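Local coordinates for protein Crov588 (Cafeteriavirus, PDB 6NYR) that is of unknown function but folds into a circular leucine-rich-repeat solenoid built from FNIP repeats, which belong to a repeat class that often mediates protein binding, at residues L500-N505 with F522-N527; I486-L491 with K507-V512; K437-I442 with F460-T465; P568-K573 with T590-K595. All coordinates share one frame; numbering follows the deposited sequence.

All four contacts join loops of neighbouring coils of the same ring-shaped solenoid. Contacts 1, 3 and 4 repeat one theme, the Phe-Asn segment just after a strand laid on its counterpart one coil on; contact 2 lies further along the coil, in the loop leading back to the next strand. Contacts 1 and 2 share hydrophobic core, their centres about 16 Å apart: Phe522 CE1 lies 3.9 Å from Ile508 CD1, and Phe504 CE1 lies 4.1 Å from Ile486 CG1. Contact 3 touches contact 2 through Val490 CG1, 3.3 Å from Ile464 O. Contact 4 touches none of the others; its nearest atoms are about 7 Å from those of contact 1 and its centre about 18 Å away.

Contact 1: L500-N505 with F522-N527; sequences LGHDFN and FGTSFN
Two successive asparagine-bearing loops of the FNIP-repeat solenoid meet here, each following a short strand, 497-499 and 519-521. His502 O takes two donors from Ser525: the backbone N at 2.9 Å, in the carbonyl plane, and OG at 2.8 Å from above that plane. With OG beside its own backbone N (chi1 -63°), Ser525 closes both bonds on one oxygen. The His502 ring crosses Thr524 obliquely, CD2 lying 3.2 Å from OG1, while ND1 donates to Asp503 OD1 at 2.6 Å within the ring plane, a bond that, with the stack on His480, holds the imidazole in its rotation. As in other leucine-rich-repeat solenoids, the asparagine side chain reaches the main chain of the next coil. Asn505, its CG anti to the backbone N (chi1 -168°), brings OD1 to Asn527 N at 2.9 Å; the N-H comes from above the amide carbonyl plane, and Gln528 NE2 also donates to OD1. Asn527 OD1 passes the pattern on to Asn549. Inward, Phe504 and Phe526 run side by side and point the same way, Phe526 CD1 reaching the edge of the Phe504 ring, 4.0 Å from CD2, and Leu500 CD1 rests 3.7 Å from Phe522 CD1.

Contact 2: I486-L491 with K507-V512; sequences IIENVL and KIMENV
Ile486 starts the contact from the buried side of the loop between strands 475-477 and 497-499. Its CG2, anti to the backbone N, meets Val512 CG1 at 3.8 Å, the two side chains crossing at about a right angle, and its carbonyl O lies 3.4 Å from the same methyl. Ile487 faces outward, yet its CG2 still touches the tip of Met509, CE, at 3.8 Å. Met509 gets there with CG in the crowded position between backbone N and carbonyl carbon (chi1 52°) and an extended chain beyond, which carries CE across to the other coil near Glu488 N. A type II beta turn runs from Ile487 to Val490. In it Glu488, CG anti to the backbone N (chi1 -160°), lies alongside Asn511 and points the same way; CG packs 3.2 Å from Asn511 O, and OE2 comes to 3.5 Å from Asn511 CB. Glu488 CA also makes a CA-H...O contact with Asn511 O, 3.5 Å long. Leu491 closes the segment from the buried side, CD1 lying 3.5 Å from Val512 O. Between these two loops of adjacent solenoid coils there is no hydrogen bond, so they are joined by van der Waals packing centred on Val512 and the weak CA-H...O contact, with Met509 adding an apolar touch at the surface.

Contact 3: K437-I442 with F460-T465; sequences KFNQEI and FNQKIT
Both segments are irregular loop, laid so that Asn439 CA comes 4.2 Å from Phe460 CA, while further on the chains spread to 7.2 Å between Ile442 CA and Ile464 CA. Asn439 bridges the gap: with CG anti to its backbone N (chi1 -170°), OD1 accepts Asn461 N at 3.0 Å and Gln462 NE2 at 3.1 Å. Both donors sit above the carbonyl plane, well off the lone pairs. Gln462 bends at chi2 (-63°) so that the side chain crosses Asn439 at about a right angle, the two amide planes 38° apart, and NE2 adds a weak bond to Asn439 O. Its OE1 end meets Glu441 CG. Gln462 CG lies against Gln440 O, which is also 3.6 Å from Phe460 CE1 at the ring edge, near its plane. Within the coil, Gln462 N sits over the centre of the Phe460 ring, as Gln440 N does over Phe438. The two phenyl rings point the same way, side by side, Phe438 CE2 to Phe460 CD1 at 4.0 Å, and Ile442 CG1 packs obliquely against Phe460. Asn417 OD1 receives Asn439 N, and Asn461 OD1 receives Asn483 N and Gln484 NE2, so the bonding runs on to the coils before and after. Such a stack of asparagines, each binding the next coil's backbone, is the asparagine ladder of leucine-rich-repeat solenoids, here combined with the Phe-Asn-Gln sequence that both loops carry.

Contact 4: P568-K573 with T590-K595; sequences PKFNQK and TSFNQK
Pro568 O is the most heavily used acceptor, taking three donors from the next coil. Ser591 OG arrives at 2.6 Å on a lone pair, Ser591 N at 2.9 Å in the carbonyl plane, and Thr590 OG1 at 3.1 Å from above that plane. Both hydroxyls sit in the crowded position between backbone N and carbonyl carbon (chi1 78° for Ser591), which turns them onto this one oxygen. Three residues on, Asn571 OD1 accepts twice from above its carbonyl plane: Asn593 N at 2.9 Å and Gln594 NE2 at 3.1 Å, the latter bond nearly straight (169°) and in the plane of the Gln594 amide. Asn571 N and Gln572 NE2 both donate to Asn549 OD1 of the preceding coil. A water donates to Asn593 O and bonds weakly to Asn571 ND2. Asn593 OD1 is in turn satisfied by Asn615 N and Gln616 NE2, and its side chain lies about 3 Å from a bound glycerol, probably from the crystallisation liquor. Gln594 OE1 touches Lys573 CG at 3.6 Å. Beneath the polar layer, Phe570 CE2 lies 3.9 Å from Phe592 CD1. Repeated from coil to coil, the Asn-to-backbone bonds form an asparagine ladder, and the side-by-side phenylalanines are consistent with the phenylalanine spine of a leucine-rich-repeat solenoid.

Contact 1: L500-N505 with F522-N527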
loop_
_atom_site.group_PDB
_atom_site.type_symbol
_atom_site.label_atom_id
_atom_site.label_comp_id
_atom_site.label_asym_id
_atom_site.label_seq_id
_atom_site.Cartn_x
_atom_site.Cartn_y
_atom_site.Cartn_z
ATOM N N LEU A 500 18.808 2.623 17.605
ATOM C CA LEU A 500 18.610 2.991 18.997
ATOM C C LEU A 500 17.311 3.772 19.126
ATOM O O LEU A 500 16.875 4.444 18.187
ATOM C CB LEU A 500 19.797 3.814 19.484
ATOM C CG LEU A 500 21.082 2.978 19.418
ATOM C CD1 LEU A 500 22.303 3.848 19.171
ATOM C CD2 LEU A 500 21.256 2.158 20.691
ATOM N N GLY A 501 16.688 3.670 20.298
ATOM C CA GLY A 501 15.354 4.182 20.509
ATOM C C GLY A 501 15.318 5.579 21.104
ATOM O O GLY A 501 16.331 6.265 21.247
ATOM N N HIS A 502 14.099 5.999 21.450
ATOM C CA HIS A 502 13.867 7.367 21.890
ATOM C C HIS A 502 14.795 7.756 23.031
ATOM O O HIS A 502 15.457 8.799 22.984
ATOM C CB HIS A 502 12.406 7.537 22.327
ATOM C CG HIS A 502 12.072 8.927 22.770
ATOM N ND1 HIS A 502 12.287 9.371 24.059
ATOM C CD2 HIS A 502 11.547 9.977 22.094
ATOM C CE1 HIS A 502 11.911 10.634 24.155
ATOM N NE2 HIS A 502 11.456 11.025 22.978
ATOM N N ASP A 503 14.858 6.922 24.070
ATOM C CA ASP A 503 15.488 7.330 25.314
ATOM C C ASP A 503 16.995 7.113 25.341
ATOM O O ASP A 503 17.663 7.672 26.217
ATOM C CB ASP A 503 14.882 6.570 26.502
ATOM C CG ASP A 503 13.459 6.975 26.810
ATOM O OD1 ASP A 503 12.912 7.866 26.122
ATOM O OD2 ASP A 503 12.886 6.392 27.756
ATOM N N PHE A 504 17.549 6.316 24.430
ATOM C CA PHE A 504 18.959 5.970 24.551
ATOM C C PHE A 504 19.822 7.223 24.536
ATOM O O PHE A 504 19.764 8.014 23.589
ATOM C CB PHE A 504 19.414 5.045 23.436
ATOM C CG PHE A 504 20.863 4.645 23.566
ATOM C CD1 PHE A 504 21.222 3.547 24.325
ATOM C CD2 PHE A 504 21.866 5.398 22.970
ATOM C CE1 PHE A 504 22.547 3.185 24.464
ATOM C CE2 PHE A 504 23.191 5.044 23.110
ATOM C CZ PHE A 504 23.534 3.938 23.860
ATOM N N ASN A 505 20.647 7.381 25.568
ATOM C CA ASN A 505 21.531 8.535 25.663
ATOM C C ASN A 505 22.745 8.204 26.525
ATOM O O ASN A 505 23.013 8.886 27.523
ATOM C CB ASN A 505 20.777 9.735 26.236
ATOM C CG ASN A 505 21.554 11.032 26.093
ATOM O OD1 ASN A 505 22.474 11.136 25.279
ATOM N ND2 ASN A 505 21.188 12.031 26.882
ATOM N N PHE A 522 20.425 6.884 15.398
ATOM C CA PHE A 522 20.241 7.387 16.750
ATOM C C PHE A 522 18.807 7.850 16.953
ATOM O O PHE A 522 18.177 8.393 16.039
ATOM C CB PHE A 522 21.208 8.533 17.039
ATOM C CG PHE A 522 22.610 8.084 17.314
ATOM C CD1 PHE A 522 22.921 7.429 18.492
ATOM C CD2 PHE A 522 23.619 8.309 16.394
ATOM C CE1 PHE A 522 24.208 7.015 18.755
ATOM C CE2 PHE A 522 24.912 7.891 16.646
ATOM C CZ PHE A 522 25.208 7.244 17.827
ATOM N N GLY A 523 18.293 7.626 18.155
ATOM C CA GLY A 523 16.953 8.040 18.501
ATOM C C GLY A 523 16.876 9.495 18.936
ATOM O O GLY A 523 17.840 10.260 18.881
ATOM N N THR A 524 15.680 9.865 19.397
ATOM C CA THR A 524 15.395 11.249 19.755
ATOM C C THR A 524 16.446 11.823 20.694
ATOM O O THR A 524 16.971 12.920 20.467
ATOM C CB THR A 524 14.009 11.329 20.408
ATOM O OG1 THR A 524 13.002 10.958 19.460
ATOM C CG2 THR A 524 13.728 12.725 20.946
ATOM N N SER A 525 16.774 11.090 21.753
ATOM C CA SER A 525 17.443 11.688 22.898
ATOM C C SER A 525 18.961 11.664 22.821
ATOM O O SER A 525 19.608 12.400 23.576
ATOM C CB SER A 525 17.002 10.980 24.185
ATOM O OG SER A 525 15.615 11.161 24.411
ATOM N N PHE A 526 19.551 10.857 21.945
ATOM C CA PHE A 526 20.999 10.723 21.958
ATOM C C PHE A 526 21.658 12.082 21.750
ATOM O O PHE A 526 21.393 12.768 20.756
ATOM C CB PHE A 526 21.479 9.747 20.887
ATOM C CG PHE A 526 22.972 9.585 20.878
ATOM C CD1 PHE A 526 23.596 8.819 21.847
ATOM C CD2 PHE A 526 23.754 10.229 19.935
ATOM C CE1 PHE A 526 24.969 8.680 21.865
ATOM C CE2 PHE A 526 25.127 10.093 19.942
ATOM C CZ PHE A 526 25.737 9.316 20.911
ATOM N N ASN A 527 22.518 12.473 22.684
ATOM C CA ASN A 527 23.237 13.735 22.568
ATOM C C ASN A 527 24.568 13.638 23.312
ATOM O O ASN A 527 24.915 14.491 24.131
ATOM C CB ASN A 527 22.387 14.891 23.095
ATOM C CG ASN A 527 22.980 16.245 22.766
ATOM O OD1 ASN A 527 23.809 16.369 21.862
ATOM N ND2 ASN A 527 22.554 17.272 23.492
#

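Contact 2: I486-L491 with K507-V512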
loop_
_atom_site.group_PDB
_atom_site.type_symbol
_atom_site.label_atom_id
_atom_site.label_comp_id
_atom_site.label_asym_id
_atom_site.label_seq_id
_atom_site.Cartn_x
_atom_site.Cartn_y
_atom_site.Cartn_z
ATOM N N ILE A 486 26.043 0.215 26.419
ATOM C CA ILE A 486 26.462 -0.850 25.507
ATOM C C ILE A 486 27.985 -0.919 25.528
ATOM O O ILE A 486 28.667 0.065 25.218
ATOM C CB ILE A 486 25.919 -0.640 24.085
ATOM C CG1 ILE A 486 24.409 -0.401 24.158
ATOM C CG2 ILE A 486 26.261 -1.837 23.217
ATOM C CD1 ILE A 486 23.698 -0.407 22.818
ATOM N N ILE A 487 28.510 -2.084 25.892
ATOM C CA ILE A 487 29.914 -2.248 26.236
ATOM C C ILE A 487 30.629 -3.050 25.149
ATOM O O ILE A 487 30.016 -3.580 24.222
ATOM C CB ILE A 487 30.070 -2.935 27.610
ATOM C CG1 ILE A 487 29.312 -2.146 28.686
ATOM C CG2 ILE A 487 31.522 -3.093 28.020
ATOM C CD1 ILE A 487 29.687 -0.673 28.754
ATOM N N GLU A 488 31.956 -3.103 25.266
ATOM C CA GLU A 488 32.786 -3.967 24.438
ATOM C C GLU A 488 32.284 -5.404 24.464
ATOM O O GLU A 488 31.870 -5.915 25.506
ATOM C CB GLU A 488 34.236 -3.913 24.941
ATOM C CG GLU A 488 35.290 -4.361 23.949
ATOM C CD GLU A 488 36.622 -3.650 24.156
ATOM O OE1 GLU A 488 36.684 -2.707 24.975
ATOM O OE2 GLU A 488 37.610 -4.045 23.505
ATOM N N ASN A 489 32.324 -6.050 23.300
ATOM C CA ASN A 489 32.040 -7.480 23.179
ATOM C C ASN A 489 30.591 -7.795 23.535
ATOM O O ASN A 489 30.293 -8.841 24.118
ATOM C CB ASN A 489 32.982 -8.319 24.051
ATOM C CG ASN A 489 34.438 -8.194 23.645
ATOM O OD1 ASN A 489 34.783 -8.314 22.467
ATOM N ND2 ASN A 489 35.304 -7.957 24.624
ATOM N N VAL A 490 29.678 -6.901 23.177
ATOM C CA VAL A 490 28.247 -7.154 23.291
ATOM C C VAL A 490 27.600 -7.302 21.919
ATOM O O VAL A 490 26.889 -8.273 21.661
ATOM C CB VAL A 490 27.552 -6.042 24.112
ATOM C CG1 VAL A 490 26.045 -6.244 24.112
ATOM C CG2 VAL A 490 28.094 -6.018 25.536
ATOM N N LEU A 491 27.865 -6.367 21.016
ATOM C CA LEU A 491 27.306 -6.430 19.668
ATOM C C LEU A 491 28.080 -7.445 18.835
ATOM O O LEU A 491 29.310 -7.359 18.747
ATOM C CB LEU A 491 27.351 -5.050 19.017
ATOM C CG LEU A 491 26.580 -3.968 19.780
ATOM C CD1 LEU A 491 26.860 -2.577 19.216
ATOM C CD2 LEU A 491 25.082 -4.251 19.798
ATOM N N LYS A 507 27.037 7.173 26.602
ATOM C CA LYS A 507 28.281 7.293 25.855
ATOM C C LYS A 507 28.646 5.964 25.206
ATOM O O LYS A 507 28.379 4.889 25.756
ATOM C CB LYS A 507 29.407 7.778 26.769
ATOM C CG LYS A 507 29.319 9.270 27.069
ATOM C CD LYS A 507 30.346 9.731 28.092
ATOM C CE LYS A 507 30.122 11.203 28.427
ATOM N NZ LYS A 507 30.755 11.616 29.708
ATOM N N ILE A 508 29.238 6.052 24.017
ATOM C CA ILE A 508 29.726 4.904 23.264
ATOM C C ILE A 508 31.242 5.011 23.170
ATOM O O ILE A 508 31.766 5.979 22.604
ATOM C CB ILE A 508 29.089 4.838 21.868
ATOM C CG1 ILE A 508 27.568 4.980 21.984
ATOM C CG2 ILE A 508 29.446 3.534 21.173
ATOM C CD1 ILE A 508 26.817 4.767 20.689
ATOM N N MET A 509 31.948 4.026 23.721
ATOM C CA MET A 509 33.404 4.039 23.709
ATOM C C MET A 509 33.903 3.324 22.449
ATOM O O MET A 509 33.134 3.039 21.526
ATOM C CB MET A 509 33.946 3.452 25.012
ATOM C CG MET A 509 33.406 2.097 25.420
ATOM S SD MET A 509 33.969 1.676 27.094
ATOM C CE MET A 509 33.720 -0.101 27.124
ATOM N N GLU A 510 35.197 3.010 22.399
ATOM C CA GLU A 510 35.855 2.793 21.111
ATOM C C GLU A 510 35.529 1.455 20.452
ATOM O O GLU A 510 35.101 1.418 19.293
ATOM C CB GLU A 510 37.376 2.949 21.281
ATOM C CG GLU A 510 37.864 4.388 21.159
ATOM C CD GLU A 510 39.355 4.542 21.409
ATOM O OE1 GLU A 510 40.148 3.806 20.784
ATOM O OE2 GLU A 510 39.731 5.394 22.243
ATOM N N ASN A 511 35.762 0.347 21.141
ATOM C CA ASN A 511 35.545 -0.975 20.541
ATOM C C ASN A 511 34.210 -1.578 20.974
ATOM O O ASN A 511 34.131 -2.677 21.523
ATOM C CB ASN A 511 36.712 -1.905 20.862
ATOM C CG ASN A 511 38.003 -1.458 20.207
ATOM O OD1 ASN A 511 38.993 -1.177 20.883
ATOM N ND2 ASN A 511 37.997 -1.384 18.878
ATOM N N VAL A 512 33.144 -0.839 20.688
ATOM C CA VAL A 512 31.783 -1.265 20.981
ATOM C C VAL A 512 31.018 -1.600 19.703
ATOM O O VAL A 512 30.380 -2.651 19.609
ATOM C CB VAL A 512 31.040 -0.180 21.797
ATOM C CG1 VAL A 512 29.581 -0.559 21.982
ATOM C CG2 VAL A 512 31.736 0.052 23.132
#

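Contact 3: K437-I442 with F460-T465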
loop_
_atom_site.group_PDB
_atom_site.type_symbol
_atom_site.label_atom_id
_atom_site.label_comp_id
_atom_site.label_asym_id
_atom_site.label_seq_id
_atom_site.Cartn_x
_atom_site.Cartn_y
_atom_site.Cartn_z
ATOM N N LYS A 437 5.296 -4.404 26.129
ATOM C CA LYS A 437 5.539 -4.535 27.556
ATOM C C LYS A 437 6.731 -5.407 27.936
ATOM O O LYS A 437 7.113 -5.412 29.113
ATOM C CB LYS A 437 4.298 -5.106 28.253
ATOM C CG LYS A 437 3.079 -4.208 28.355
ATOM C CD LYS A 437 3.385 -3.059 29.306
ATOM C CE LYS A 437 2.117 -2.385 29.785
ATOM N NZ LYS A 437 1.529 -3.257 30.872
ATOM N N PHE A 438 7.329 -6.148 27.007
ATOM C CA PHE A 438 8.392 -7.062 27.403
ATOM C C PHE A 438 9.559 -6.293 28.011
ATOM O O PHE A 438 10.074 -5.341 27.414
ATOM C CB PHE A 438 8.889 -7.883 26.219
ATOM C CG PHE A 438 10.009 -8.821 26.577
ATOM C CD1 PHE A 438 9.739 -10.054 27.146
ATOM C CD2 PHE A 438 11.329 -8.460 26.365
ATOM C CE1 PHE A 438 10.765 -10.916 27.481
ATOM C CE2 PHE A 438 12.358 -9.319 26.700
ATOM C CZ PHE A 438 12.076 -10.545 27.257
ATOM N N ASN A 439 9.982 -6.719 29.201
ATOM C CA ASN A 439 11.051 -6.049 29.932
ATOM C C ASN A 439 11.635 -6.984 30.985
ATOM O O ASN A 439 11.688 -6.639 32.169
ATOM C CB ASN A 439 10.522 -4.769 30.581
ATOM C CG ASN A 439 11.625 -3.905 31.147
ATOM O OD1 ASN A 439 12.791 -4.055 30.789
ATOM N ND2 ASN A 439 11.265 -2.995 32.041
ATOM N N GLN A 440 12.064 -8.169 30.563
ATOM C CA GLN A 440 12.726 -9.136 31.424
ATOM C C GLN A 440 14.177 -9.294 30.983
ATOM O O GLN A 440 14.535 -9.041 29.831
ATOM C CB GLN A 440 12.017 -10.493 31.387
ATOM C CG GLN A 440 10.539 -10.446 31.724
ATOM C CD GLN A 440 10.274 -10.054 33.165
ATOM O OE1 GLN A 440 11.119 -10.249 34.043
ATOM N NE2 GLN A 440 9.096 -9.498 33.418
ATOM N N GLU A 441 15.015 -9.724 31.921
ATOM C CA GLU A 441 16.430 -9.905 31.624
ATOM C C GLU A 441 16.613 -10.977 30.557
ATOM O O GLU A 441 15.884 -11.973 30.520
ATOM C CB GLU A 441 17.196 -10.303 32.883
ATOM C CG GLU A 441 17.421 -9.180 33.879
ATOM C CD GLU A 441 18.160 -9.650 35.123
ATOM O OE1 GLU A 441 19.015 -10.556 35.004
ATOM O OE2 GLU A 441 17.871 -9.129 36.221
ATOM N N ILE A 442 17.592 -10.770 29.682
ATOM C CA ILE A 442 17.995 -11.772 28.695
ATOM C C ILE A 442 19.457 -12.102 28.981
ATOM O O ILE A 442 20.363 -11.328 28.656
ATOM C CB ILE A 442 17.790 -11.307 27.254
ATOM C CG1 ILE A 442 16.335 -10.878 27.061
ATOM C CG2 ILE A 442 18.157 -12.405 26.275
ATOM C CD1 ILE A 442 15.931 -10.686 25.618
ATOM N N PHE A 460 11.291 -2.439 26.943
ATOM C CA PHE A 460 12.534 -3.142 27.229
ATOM C C PHE A 460 13.634 -2.163 27.622
ATOM O O PHE A 460 13.956 -1.237 26.871
ATOM C CB PHE A 460 12.988 -3.963 26.025
ATOM C CG PHE A 460 14.254 -4.722 26.280
ATOM C CD1 PHE A 460 14.239 -5.853 27.079
ATOM C CD2 PHE A 460 15.456 -4.300 25.745
ATOM C CE1 PHE A 460 15.398 -6.552 27.330
ATOM C CE2 PHE A 460 16.621 -5.003 25.992
ATOM C CZ PHE A 460 16.590 -6.126 26.785
ATOM N N ASN A 461 14.219 -2.379 28.798
ATOM C CA ASN A 461 15.267 -1.500 29.308
ATOM C C ASN A 461 16.168 -2.282 30.264
ATOM O O ASN A 461 16.473 -1.838 31.373
ATOM C CB ASN A 461 14.655 -0.273 29.985
ATOM C CG ASN A 461 15.689 0.765 30.364
ATOM O OD1 ASN A 461 16.772 0.816 29.787
ATOM N ND2 ASN A 461 15.358 1.598 31.342
ATOM N N GLN A 462 16.620 -3.454 29.828
ATOM C CA GLN A 462 17.520 -4.290 30.604
ATOM C C GLN A 462 18.916 -4.266 29.992
ATOM O O GLN A 462 19.087 -4.014 28.795
ATOM C CB GLN A 462 17.024 -5.738 30.675
ATOM C CG GLN A 462 15.658 -5.923 31.315
ATOM C CD GLN A 462 15.628 -5.490 32.766
ATOM O OE1 GLN A 462 16.638 -5.552 33.468
ATOM N NE2 GLN A 462 14.459 -5.058 33.225
ATOM N N LYS A 463 19.914 -4.528 30.832
ATOM C CA LYS A 463 21.286 -4.594 30.360
ATOM C C LYS A 463 21.452 -5.732 29.357
ATOM O O LYS A 463 20.781 -6.765 29.433
ATOM C CB LYS A 463 22.248 -4.808 31.529
ATOM C CG LYS A 463 22.318 -3.679 32.534
ATOM C CD LYS A 463 23.335 -4.019 33.624
ATOM C CE LYS A 463 23.487 -2.885 34.623
ATOM N NZ LYS A 463 22.184 -2.450 35.189
ATOM N N ILE A 464 22.372 -5.534 28.417
ATOM C CA ILE A 464 22.776 -6.562 27.464
ATOM C C ILE A 464 24.273 -6.759 27.663
ATOM O O ILE A 464 25.073 -5.892 27.290
ATOM C CB ILE A 464 22.457 -6.178 26.013
ATOM C CG1 ILE A 464 20.992 -5.771 25.877
ATOM C CG2 ILE A 464 22.786 -7.337 25.080
ATOM C CD1 ILE A 464 20.608 -5.290 24.487
ATOM N N THR A 465 24.656 -7.893 28.239
ATOM C CA THR A 465 26.044 -8.184 28.555
ATOM C C THR A 465 26.643 -9.079 27.470
ATOM O O THR A 465 26.094 -9.234 26.377
ATOM C CB THR A 465 26.134 -8.793 29.952
ATOM O OG1 THR A 465 25.288 -9.943 30.039
ATOM C CG2 THR A 465 25.687 -7.766 31.005
#

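Contact 4: P568-K573 with T590-K595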
loop_
_atom_site.group_PDB
_atom_site.type_symbol
_atom_site.label_atom_id
_atom_site.label_comp_id
_atom_site.label_asym_id
_atom_site.label_seq_id
_atom_site.Cartn_x
_atom_site.Cartn_y
_atom_site.Cartn_z
ATOM N N PRO A 568 17.035 17.546 13.722
ATOM C CA PRO A 568 16.523 18.909 13.929
ATOM C C PRO A 568 17.454 19.868 14.658
ATOM O O PRO A 568 17.651 20.997 14.197
ATOM C CB PRO A 568 15.241 18.669 14.743
ATOM C CG PRO A 568 14.738 17.337 14.245
ATOM C CD PRO A 568 15.973 16.524 13.844
ATOM N N LYS A 569 18.016 19.448 15.789
ATOM C CA LYS A 569 18.699 20.368 16.689
ATOM C C LYS A 569 20.199 20.508 16.437
ATOM O O LYS A 569 20.846 21.313 17.117
ATOM C CB LYS A 569 18.470 19.943 18.149
ATOM C CG LYS A 569 17.110 20.333 18.705
ATOM C CD LYS A 569 17.078 20.288 20.228
ATOM C CE LYS A 569 15.758 20.842 20.759
ATOM N NZ LYS A 569 15.130 19.994 21.810
ATOM N N PHE A 570 20.779 19.759 15.505
ATOM C CA PHE A 570 22.213 19.874 15.270
ATOM C C PHE A 570 22.533 21.252 14.690
ATOM O O PHE A 570 21.979 21.641 13.655
ATOM C CB PHE A 570 22.717 18.778 14.332
ATOM C CG PHE A 570 24.165 18.942 13.959
ATOM C CD1 PHE A 570 25.172 18.504 14.806
ATOM C CD2 PHE A 570 24.520 19.562 12.773
ATOM C CE1 PHE A 570 26.504 18.670 14.470
ATOM C CE2 PHE A 570 25.854 19.728 12.431
ATOM C CZ PHE A 570 26.846 19.280 13.283
ATOM N N ASN A 571 23.419 21.992 15.352
ATOM C CA ASN A 571 23.787 23.329 14.897
ATOM C C ASN A 571 25.204 23.671 15.358
ATOM O O ASN A 571 25.443 24.622 16.099
ATOM C CB ASN A 571 22.770 24.346 15.407
ATOM C CG ASN A 571 22.955 25.717 14.794
ATOM O OD1 ASN A 571 23.446 25.845 13.671
ATOM N ND2 ASN A 571 22.571 26.754 15.531
ATOM N N GLN A 572 26.178 22.889 14.899
ATOM C CA GLN A 572 27.573 23.094 15.252
ATOM C C GLN A 572 28.410 23.396 14.018
ATOM O O GLN A 572 28.103 22.944 12.911
ATOM C CB GLN A 572 28.162 21.864 15.962
ATOM C CG GLN A 572 27.501 21.523 17.282
ATOM C CD GLN A 572 27.677 22.616 18.319
ATOM O OE1 GLN A 572 28.746 23.220 18.431
ATOM N NE2 GLN A 572 26.624 22.872 19.086
ATOM N N LYS A 573 29.480 24.158 14.230
ATOM C CA LYS A 573 30.414 24.465 13.157
ATOM C C LYS A 573 31.004 23.178 12.592
ATOM O O LYS A 573 31.294 22.229 13.327
ATOM C CB LYS A 573 31.546 25.351 13.688
ATOM C CG LYS A 573 31.209 26.830 13.832
ATOM C CD LYS A 573 32.082 27.457 14.927
ATOM C CE LYS A 573 32.429 28.911 14.654
ATOM N NZ LYS A 573 31.210 29.762 14.554
ATOM N N THR A 590 16.626 20.709 10.649
ATOM C CA THR A 590 15.864 21.952 10.584
ATOM C C THR A 590 16.685 23.164 11.019
ATOM O O THR A 590 16.622 24.224 10.383
ATOM C CB THR A 590 14.597 21.833 11.440
ATOM O OG1 THR A 590 14.958 21.534 12.795
ATOM C CG2 THR A 590 13.678 20.740 10.912
ATOM N N SER A 591 17.454 23.038 12.098
ATOM C CA SER A 591 17.998 24.206 12.778
ATOM C C SER A 591 19.455 24.513 12.440
ATOM O O SER A 591 20.000 25.484 12.974
ATOM C CB SER A 591 17.854 24.041 14.300
ATOM O OG SER A 591 18.850 23.180 14.827
ATOM N N PHE A 592 20.101 23.728 11.580
ATOM C CA PHE A 592 21.485 24.017 11.220
ATOM C C PHE A 592 21.582 25.345 10.474
ATOM O O PHE A 592 20.921 25.547 9.451
ATOM C CB PHE A 592 22.067 22.892 10.358
ATOM C CG PHE A 592 23.453 23.182 9.842
ATOM C CD1 PHE A 592 24.570 22.864 10.600
ATOM C CD2 PHE A 592 23.638 23.777 8.605
ATOM C CE1 PHE A 592 25.840 23.134 10.133
ATOM C CE2 PHE A 592 24.909 24.051 8.133
ATOM C CZ PHE A 592 26.012 23.728 8.896
ATOM N N ASN A 593 22.424 26.244 10.978
ATOM C CA ASN A 593 22.593 27.555 10.363
ATOM C C ASN A 593 23.999 28.080 10.656
ATOM O O ASN A 593 24.193 29.116 11.297
ATOM C CB ASN A 593 21.527 28.529 10.859
ATOM C CG ASN A 593 21.446 29.789 10.008
ATOM O OD1 ASN A 593 21.879 29.799 8.856
ATOM N ND2 ASN A 593 20.892 30.856 10.574
ATOM N N GLN A 594 25.010 27.358 10.183
ATOM C CA GLN A 594 26.401 27.738 10.372
ATOM C C GLN A 594 27.051 28.072 9.035
ATOM O O GLN A 594 26.658 27.556 7.986
ATOM C CB GLN A 594 27.194 26.618 11.055
ATOM C CG GLN A 594 26.722 26.285 12.457
ATOM C CD GLN A 594 26.875 27.454 13.412
ATOM O OE1 GLN A 594 27.905 28.129 13.432
ATOM N NE2 GLN A 594 25.844 27.701 14.207
ATOM N N LYS A 595 28.049 28.947 9.087
ATOM C CA LYS A 595 28.783 29.341 7.892
ATOM C C LYS A 595 29.637 28.182 7.398
ATOM O O LYS A 595 30.266 27.468 8.185
ATOM C CB LYS A 595 29.652 30.559 8.213
ATOM C CG LYS A 595 28.835 31.821 8.509
ATOM C CD LYS A 595 29.527 32.705 9.541
ATOM C CE LYS A 595 30.254 33.898 8.954
ATOM N NZ LYS A 595 31.232 34.434 9.952
HETATM O O HOH W 1 22.385 29.690 13.826
#